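Local coordinates for alcohol dehydrogenase superfamily protein (Novosphingobium aromaticivorans, PDB 3GAZ) that is probably an NADP-dependent oxidoreductase of the alcohol dehydrogenase superfamily, with its substrate not established, at residues T153-G158 against F179-G184; A167-L172 against R191-T196. All coordinates share one frame; numbering follows the deposited sequence.

Contact 1 (T153-G158 against F179-G184); sequences TVLIQG and FATARG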
# COMPACT_ATOMS: atom_id res chain seq x y z
N THR A 153 27.74 12.62 -24.81
CA THR A 153 26.83 13.71 -25.09
C THR A 153 25.49 13.28 -24.53
O THR A 153 25.01 12.18 -24.82
CB THR A 153 26.71 13.98 -26.59
OG1 THR A 153 26.36 12.77 -27.27
CG2 THR A 153 28.02 14.53 -27.14
N VAL A 154 24.88 14.15 -23.72
CA VAL A 154 23.60 13.85 -23.10
C VAL A 154 22.56 14.91 -23.41
O VAL A 154 22.83 16.10 -23.29
CB VAL A 154 23.74 13.73 -21.56
CG1 VAL A 154 22.37 13.53 -20.92
CG2 VAL A 154 24.67 12.58 -21.20
N LEU A 155 21.38 14.47 -23.82
CA LEU A 155 20.28 15.38 -24.14
C LEU A 155 19.16 15.17 -23.12
O LEU A 155 18.61 14.07 -23.02
CB LEU A 155 19.74 15.11 -25.54
CG LEU A 155 18.48 15.89 -25.91
CD1 LEU A 155 18.79 17.38 -25.96
CD2 LEU A 155 17.93 15.39 -27.24
N ILE A 156 18.85 16.21 -22.36
CA ILE A 156 17.77 16.13 -21.38
C ILE A 156 16.55 16.84 -21.96
O ILE A 156 16.61 18.03 -22.25
CB ILE A 156 18.14 16.83 -20.05
CG1 ILE A 156 19.40 16.21 -19.45
CG2 ILE A 156 16.97 16.74 -19.08
CD1 ILE A 156 19.25 14.74 -19.10
N GLN A 157 15.46 16.09 -22.14
CA GLN A 157 14.22 16.65 -22.68
C GLN A 157 13.40 17.21 -21.52
O GLN A 157 12.93 16.46 -20.66
CB GLN A 157 13.42 15.55 -23.39
CG GLN A 157 14.18 14.87 -24.51
CD GLN A 157 14.12 15.63 -25.82
OE1 GLN A 157 14.25 16.86 -25.85
NE2 GLN A 157 13.93 14.91 -26.92
N GLY A 158 13.22 18.53 -21.50
CA GLY A 158 12.48 19.18 -20.44
C GLY A 158 13.41 19.57 -19.31
O GLY A 158 13.15 19.28 -18.13
N PHE A 179 23.14 18.87 -23.01
CA PHE A 179 22.28 19.70 -23.84
C PHE A 179 20.87 19.48 -23.31
O PHE A 179 20.54 18.38 -22.85
CB PHE A 179 22.34 19.25 -25.30
CG PHE A 179 23.72 19.29 -25.89
CD1 PHE A 179 24.12 20.37 -26.67
CD2 PHE A 179 24.63 18.26 -25.65
CE1 PHE A 179 25.40 20.43 -27.21
CE2 PHE A 179 25.92 18.32 -26.18
CZ PHE A 179 26.31 19.40 -26.96
N ALA A 180 20.02 20.50 -23.36
CA ALA A 180 18.66 20.34 -22.86
C ALA A 180 17.64 21.18 -23.60
O ALA A 180 17.88 22.35 -23.89
CB ALA A 180 18.62 20.66 -21.36
N THR A 181 16.50 20.57 -23.93
CA THR A 181 15.43 21.28 -24.61
C THR A 181 14.53 21.86 -23.52
O THR A 181 14.30 21.21 -22.49
CB THR A 181 14.59 20.36 -25.51
OG1 THR A 181 14.01 19.30 -24.73
CG2 THR A 181 15.45 19.76 -26.62
N ALA A 182 14.04 23.07 -23.74
CA ALA A 182 13.17 23.71 -22.77
C ALA A 182 12.37 24.82 -23.43
O ALA A 182 12.67 25.24 -24.54
CB ALA A 182 14.00 24.28 -21.63
N ARG A 183 11.34 25.28 -22.73
CA ARG A 183 10.51 26.35 -23.26
C ARG A 183 11.09 27.70 -22.89
O ARG A 183 11.75 27.84 -21.87
CB ARG A 183 9.08 26.20 -22.74
CG ARG A 183 8.33 25.02 -23.37
CD ARG A 183 8.13 25.22 -24.87
NE ARG A 183 7.70 24.00 -25.55
CZ ARG A 183 7.33 23.94 -26.83
NH1 ARG A 183 7.33 25.03 -27.58
NH2 ARG A 183 6.97 22.78 -27.36
N GLY A 184 10.84 28.68 -23.75
CA GLY A 184 11.33 30.03 -23.57
C GLY A 184 11.83 30.44 -22.20
O GLY A 184 13.03 30.66 -22.02
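Phe179 and Thr181, alternate residues on one face of their strand, bury more surface in this contact than any other residues. The strands are parallel, inclined by 16°, and the pairings Leu155-Phe179, Ile156-Ala180 and Gln157-Thr181 fix the register. Phe179 is held through its backbone by both neighbours of Leu155: its N donates to Val154 O at 2.8 Å, almost in line with the carbonyl, and its O accepts from Ile156 N. The same Val154 O lies in the plane of the phenyl ring at its edge, 3.7 Å from CD2, while Phe179 CB rests against Leu155 CD1. Thr181 is held by backbone and side chain: its N donates to Ile156 O at 3.0 Å, and its hydroxyl adds a further bond. With chi1 at 59°, OG1 sits between the backbone N and carbonyl carbon and donates to Gln157 OE1 over 2.7 Å, within the amide plane. A bend at chi2 (-83°) folds the Gln157 chain; its NE2 is held weakly by Tyr207 and Ser232. Past the end of strand 153-157, Gly158 N bonds to Thr181 O (3.1 Å) and, weakly, to Thr181 OG1. Two elements of a beta-alpha-beta unit thus pair inside a parallel sheet, with strand 217-222 flanking 153-157, Ile198 of strand 196-199 against Leu155, Phe179 and Thr181, and helix 162-173 over Ile156 and Ala180.

Contact 2 (A167-L172 against R191-T196); sequences AIQIAL and RDLGAT
Gly194, whose O lies 3.7 Å from Leu172 CD2, is tied into the end of helix 184-193 by a bond from its N to Arg191 O at 2.9 Å. Its phi of 110° and two bonds back into the last turn define a Schellman motif. The chain leaves the helix here, and Leu193 before the glycine and Ala195 after it both direct their CB atoms toward helix 162-173. Leu193 has the most area buried here. Its CD1 reaches Ile168 CG2 at 3.9 Å and its CD2 lies against the amide carbon CD of Gln169 at 3.6 Å; it crosses each of those side chains at about a right angle. Ile168 CG2, anti to its backbone N, also meets Ala195 CB (3.8 Å), and one methyl thereby fits against residues before and after the glycine. One turn on, Leu172 CD1 approaches Leu193 O at 3.3 Å. The Gln169 chain runs extended beyond CG (chi2 178°), its aliphatic part packed on Leu193 while OE1 accepts from Ala298 N and NE2 donates to His165 O. An alanine here would probably leave Ala298 N without this acceptor and open a gap beside both methyls of Leu193. The contact is thus van der Waals packing, of methyl groups on one another, on an amide and on backbone carbonyls, between a helix and the turn that ends the next one. Beneath it lies the parallel sheet: Ile168 reaches Ile156 and Ala180, Leu172 touches Val178, and Val190 of helix 184-193 packs against Ile168 and Ala195.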
# COMPACT_ATOMS: atom_id res chain seq x y z
N ALA A 167 18.54 16.15 -13.59
CA ALA A 167 19.21 15.25 -14.52
C ALA A 167 20.37 16.00 -15.17
O ALA A 167 21.45 15.45 -15.37
CB ALA A 167 18.23 14.76 -15.57
N ILE A 168 20.15 17.27 -15.51
CA ILE A 168 21.19 18.09 -16.12
C ILE A 168 22.40 18.19 -15.21
O ILE A 168 23.54 18.00 -15.65
CB ILE A 168 20.69 19.54 -16.38
CG1 ILE A 168 19.71 19.57 -17.55
CG2 ILE A 168 21.89 20.46 -16.62
CD1 ILE A 168 19.11 20.93 -17.80
N GLN A 169 22.16 18.49 -13.94
CA GLN A 169 23.23 18.66 -12.98
C GLN A 169 23.98 17.37 -12.65
O GLN A 169 25.18 17.40 -12.42
CB GLN A 169 22.68 19.31 -11.70
CG GLN A 169 22.08 20.69 -11.98
CD GLN A 169 21.47 21.34 -10.75
OE1 GLN A 169 22.18 21.76 -9.84
NE2 GLN A 169 20.14 21.41 -10.71
N ILE A 170 23.26 16.25 -12.64
CA ILE A 170 23.91 14.96 -12.37
C ILE A 170 24.84 14.64 -13.54
O ILE A 170 26.01 14.31 -13.34
CB ILE A 170 22.87 13.82 -12.22
CG1 ILE A 170 22.11 13.96 -10.89
CG2 ILE A 170 23.57 12.45 -12.28
CD1 ILE A 170 21.02 12.93 -10.69
N ALA A 171 24.31 14.76 -14.75
CA ALA A 171 25.08 14.48 -15.96
C ALA A 171 26.34 15.34 -16.04
O ALA A 171 27.41 14.84 -16.34
CB ALA A 171 24.21 14.71 -17.20
N LEU A 172 26.20 16.63 -15.77
CA LEU A 172 27.34 17.54 -15.82
C LEU A 172 28.40 17.13 -14.81
O LEU A 172 29.59 17.08 -15.12
CB LEU A 172 26.89 18.98 -15.55
CG LEU A 172 26.16 19.66 -16.71
CD1 LEU A 172 25.48 20.94 -16.24
CD2 LEU A 172 27.16 19.95 -17.84
N ARG A 191 20.78 27.30 -19.41
CA ARG A 191 22.09 27.82 -19.79
C ARG A 191 22.91 28.05 -18.52
O ARG A 191 24.08 27.66 -18.45
CB ARG A 191 21.92 29.14 -20.55
CG ARG A 191 23.21 29.72 -21.11
CD ARG A 191 23.00 31.17 -21.53
NE ARG A 191 22.70 32.03 -20.39
CZ ARG A 191 23.58 32.35 -19.44
NH1 ARG A 191 24.82 31.88 -19.50
NH2 ARG A 191 23.23 33.13 -18.43
N ASP A 192 22.28 28.67 -17.53
CA ASP A 192 22.93 28.96 -16.25
C ASP A 192 23.51 27.71 -15.58
O ASP A 192 24.60 27.77 -15.01
CB ASP A 192 21.95 29.62 -15.29
CG ASP A 192 22.16 31.12 -15.19
OD1 ASP A 192 23.20 31.53 -14.64
OD2 ASP A 192 21.28 31.88 -15.65
N LEU A 193 22.79 26.60 -15.65
CA LEU A 193 23.26 25.36 -15.05
C LEU A 193 24.55 24.86 -15.69
O LEU A 193 25.29 24.08 -15.09
CB LEU A 193 22.19 24.26 -15.15
CG LEU A 193 20.99 24.37 -14.21
CD1 LEU A 193 20.06 23.19 -14.44
CD2 LEU A 193 21.47 24.39 -12.75
N GLY A 194 24.82 25.30 -16.92
CA GLY A 194 26.02 24.88 -17.61
C GLY A 194 25.75 23.95 -18.78
O GLY A 194 26.66 23.32 -19.32
N ALA A 195 24.48 23.86 -19.17
CA ALA A 195 24.09 23.01 -20.28
C ALA A 195 23.78 23.88 -21.49
O ALA A 195 23.47 25.07 -21.35
CB ALA A 195 22.87 22.19 -19.90
N THR A 196 23.86 23.29 -22.68
CA THR A 196 23.57 24.02 -23.91
C THR A 196 22.07 23.99 -24.13
O THR A 196 21.48 22.94 -24.38
CB THR A 196 24.26 23.38 -25.13
OG1 THR A 196 25.68 23.47 -24.97
CG2 THR A 196 23.85 24.11 -26.41

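The two contacts lie about 9 Å apart, centre to centre, and their segments alternate along the chain: strand 153-157, helix 162-173, strand 177-182, then the end of helix 184-193 leading into strand 196-199. Contact 1 pairs the first two strands; contact 2 packs the connecting helix 162-173 against the end of helix 184-193 and the turn beyond it. Ala180 N probably bonds to Thr196 O (3.0 Å), strand to strand, while Ala180 CB touches Ile168 CD1 (3.6 Å), sheet to helix. The strand order 196-199, 177-182, 153-157 is that of a Rossmann half, and a GxGxxG pattern running from the turn after strand 153-157 into helix 162-173 (Gly159, Gly161, Gly164) is consistent with an NADP-binding domain.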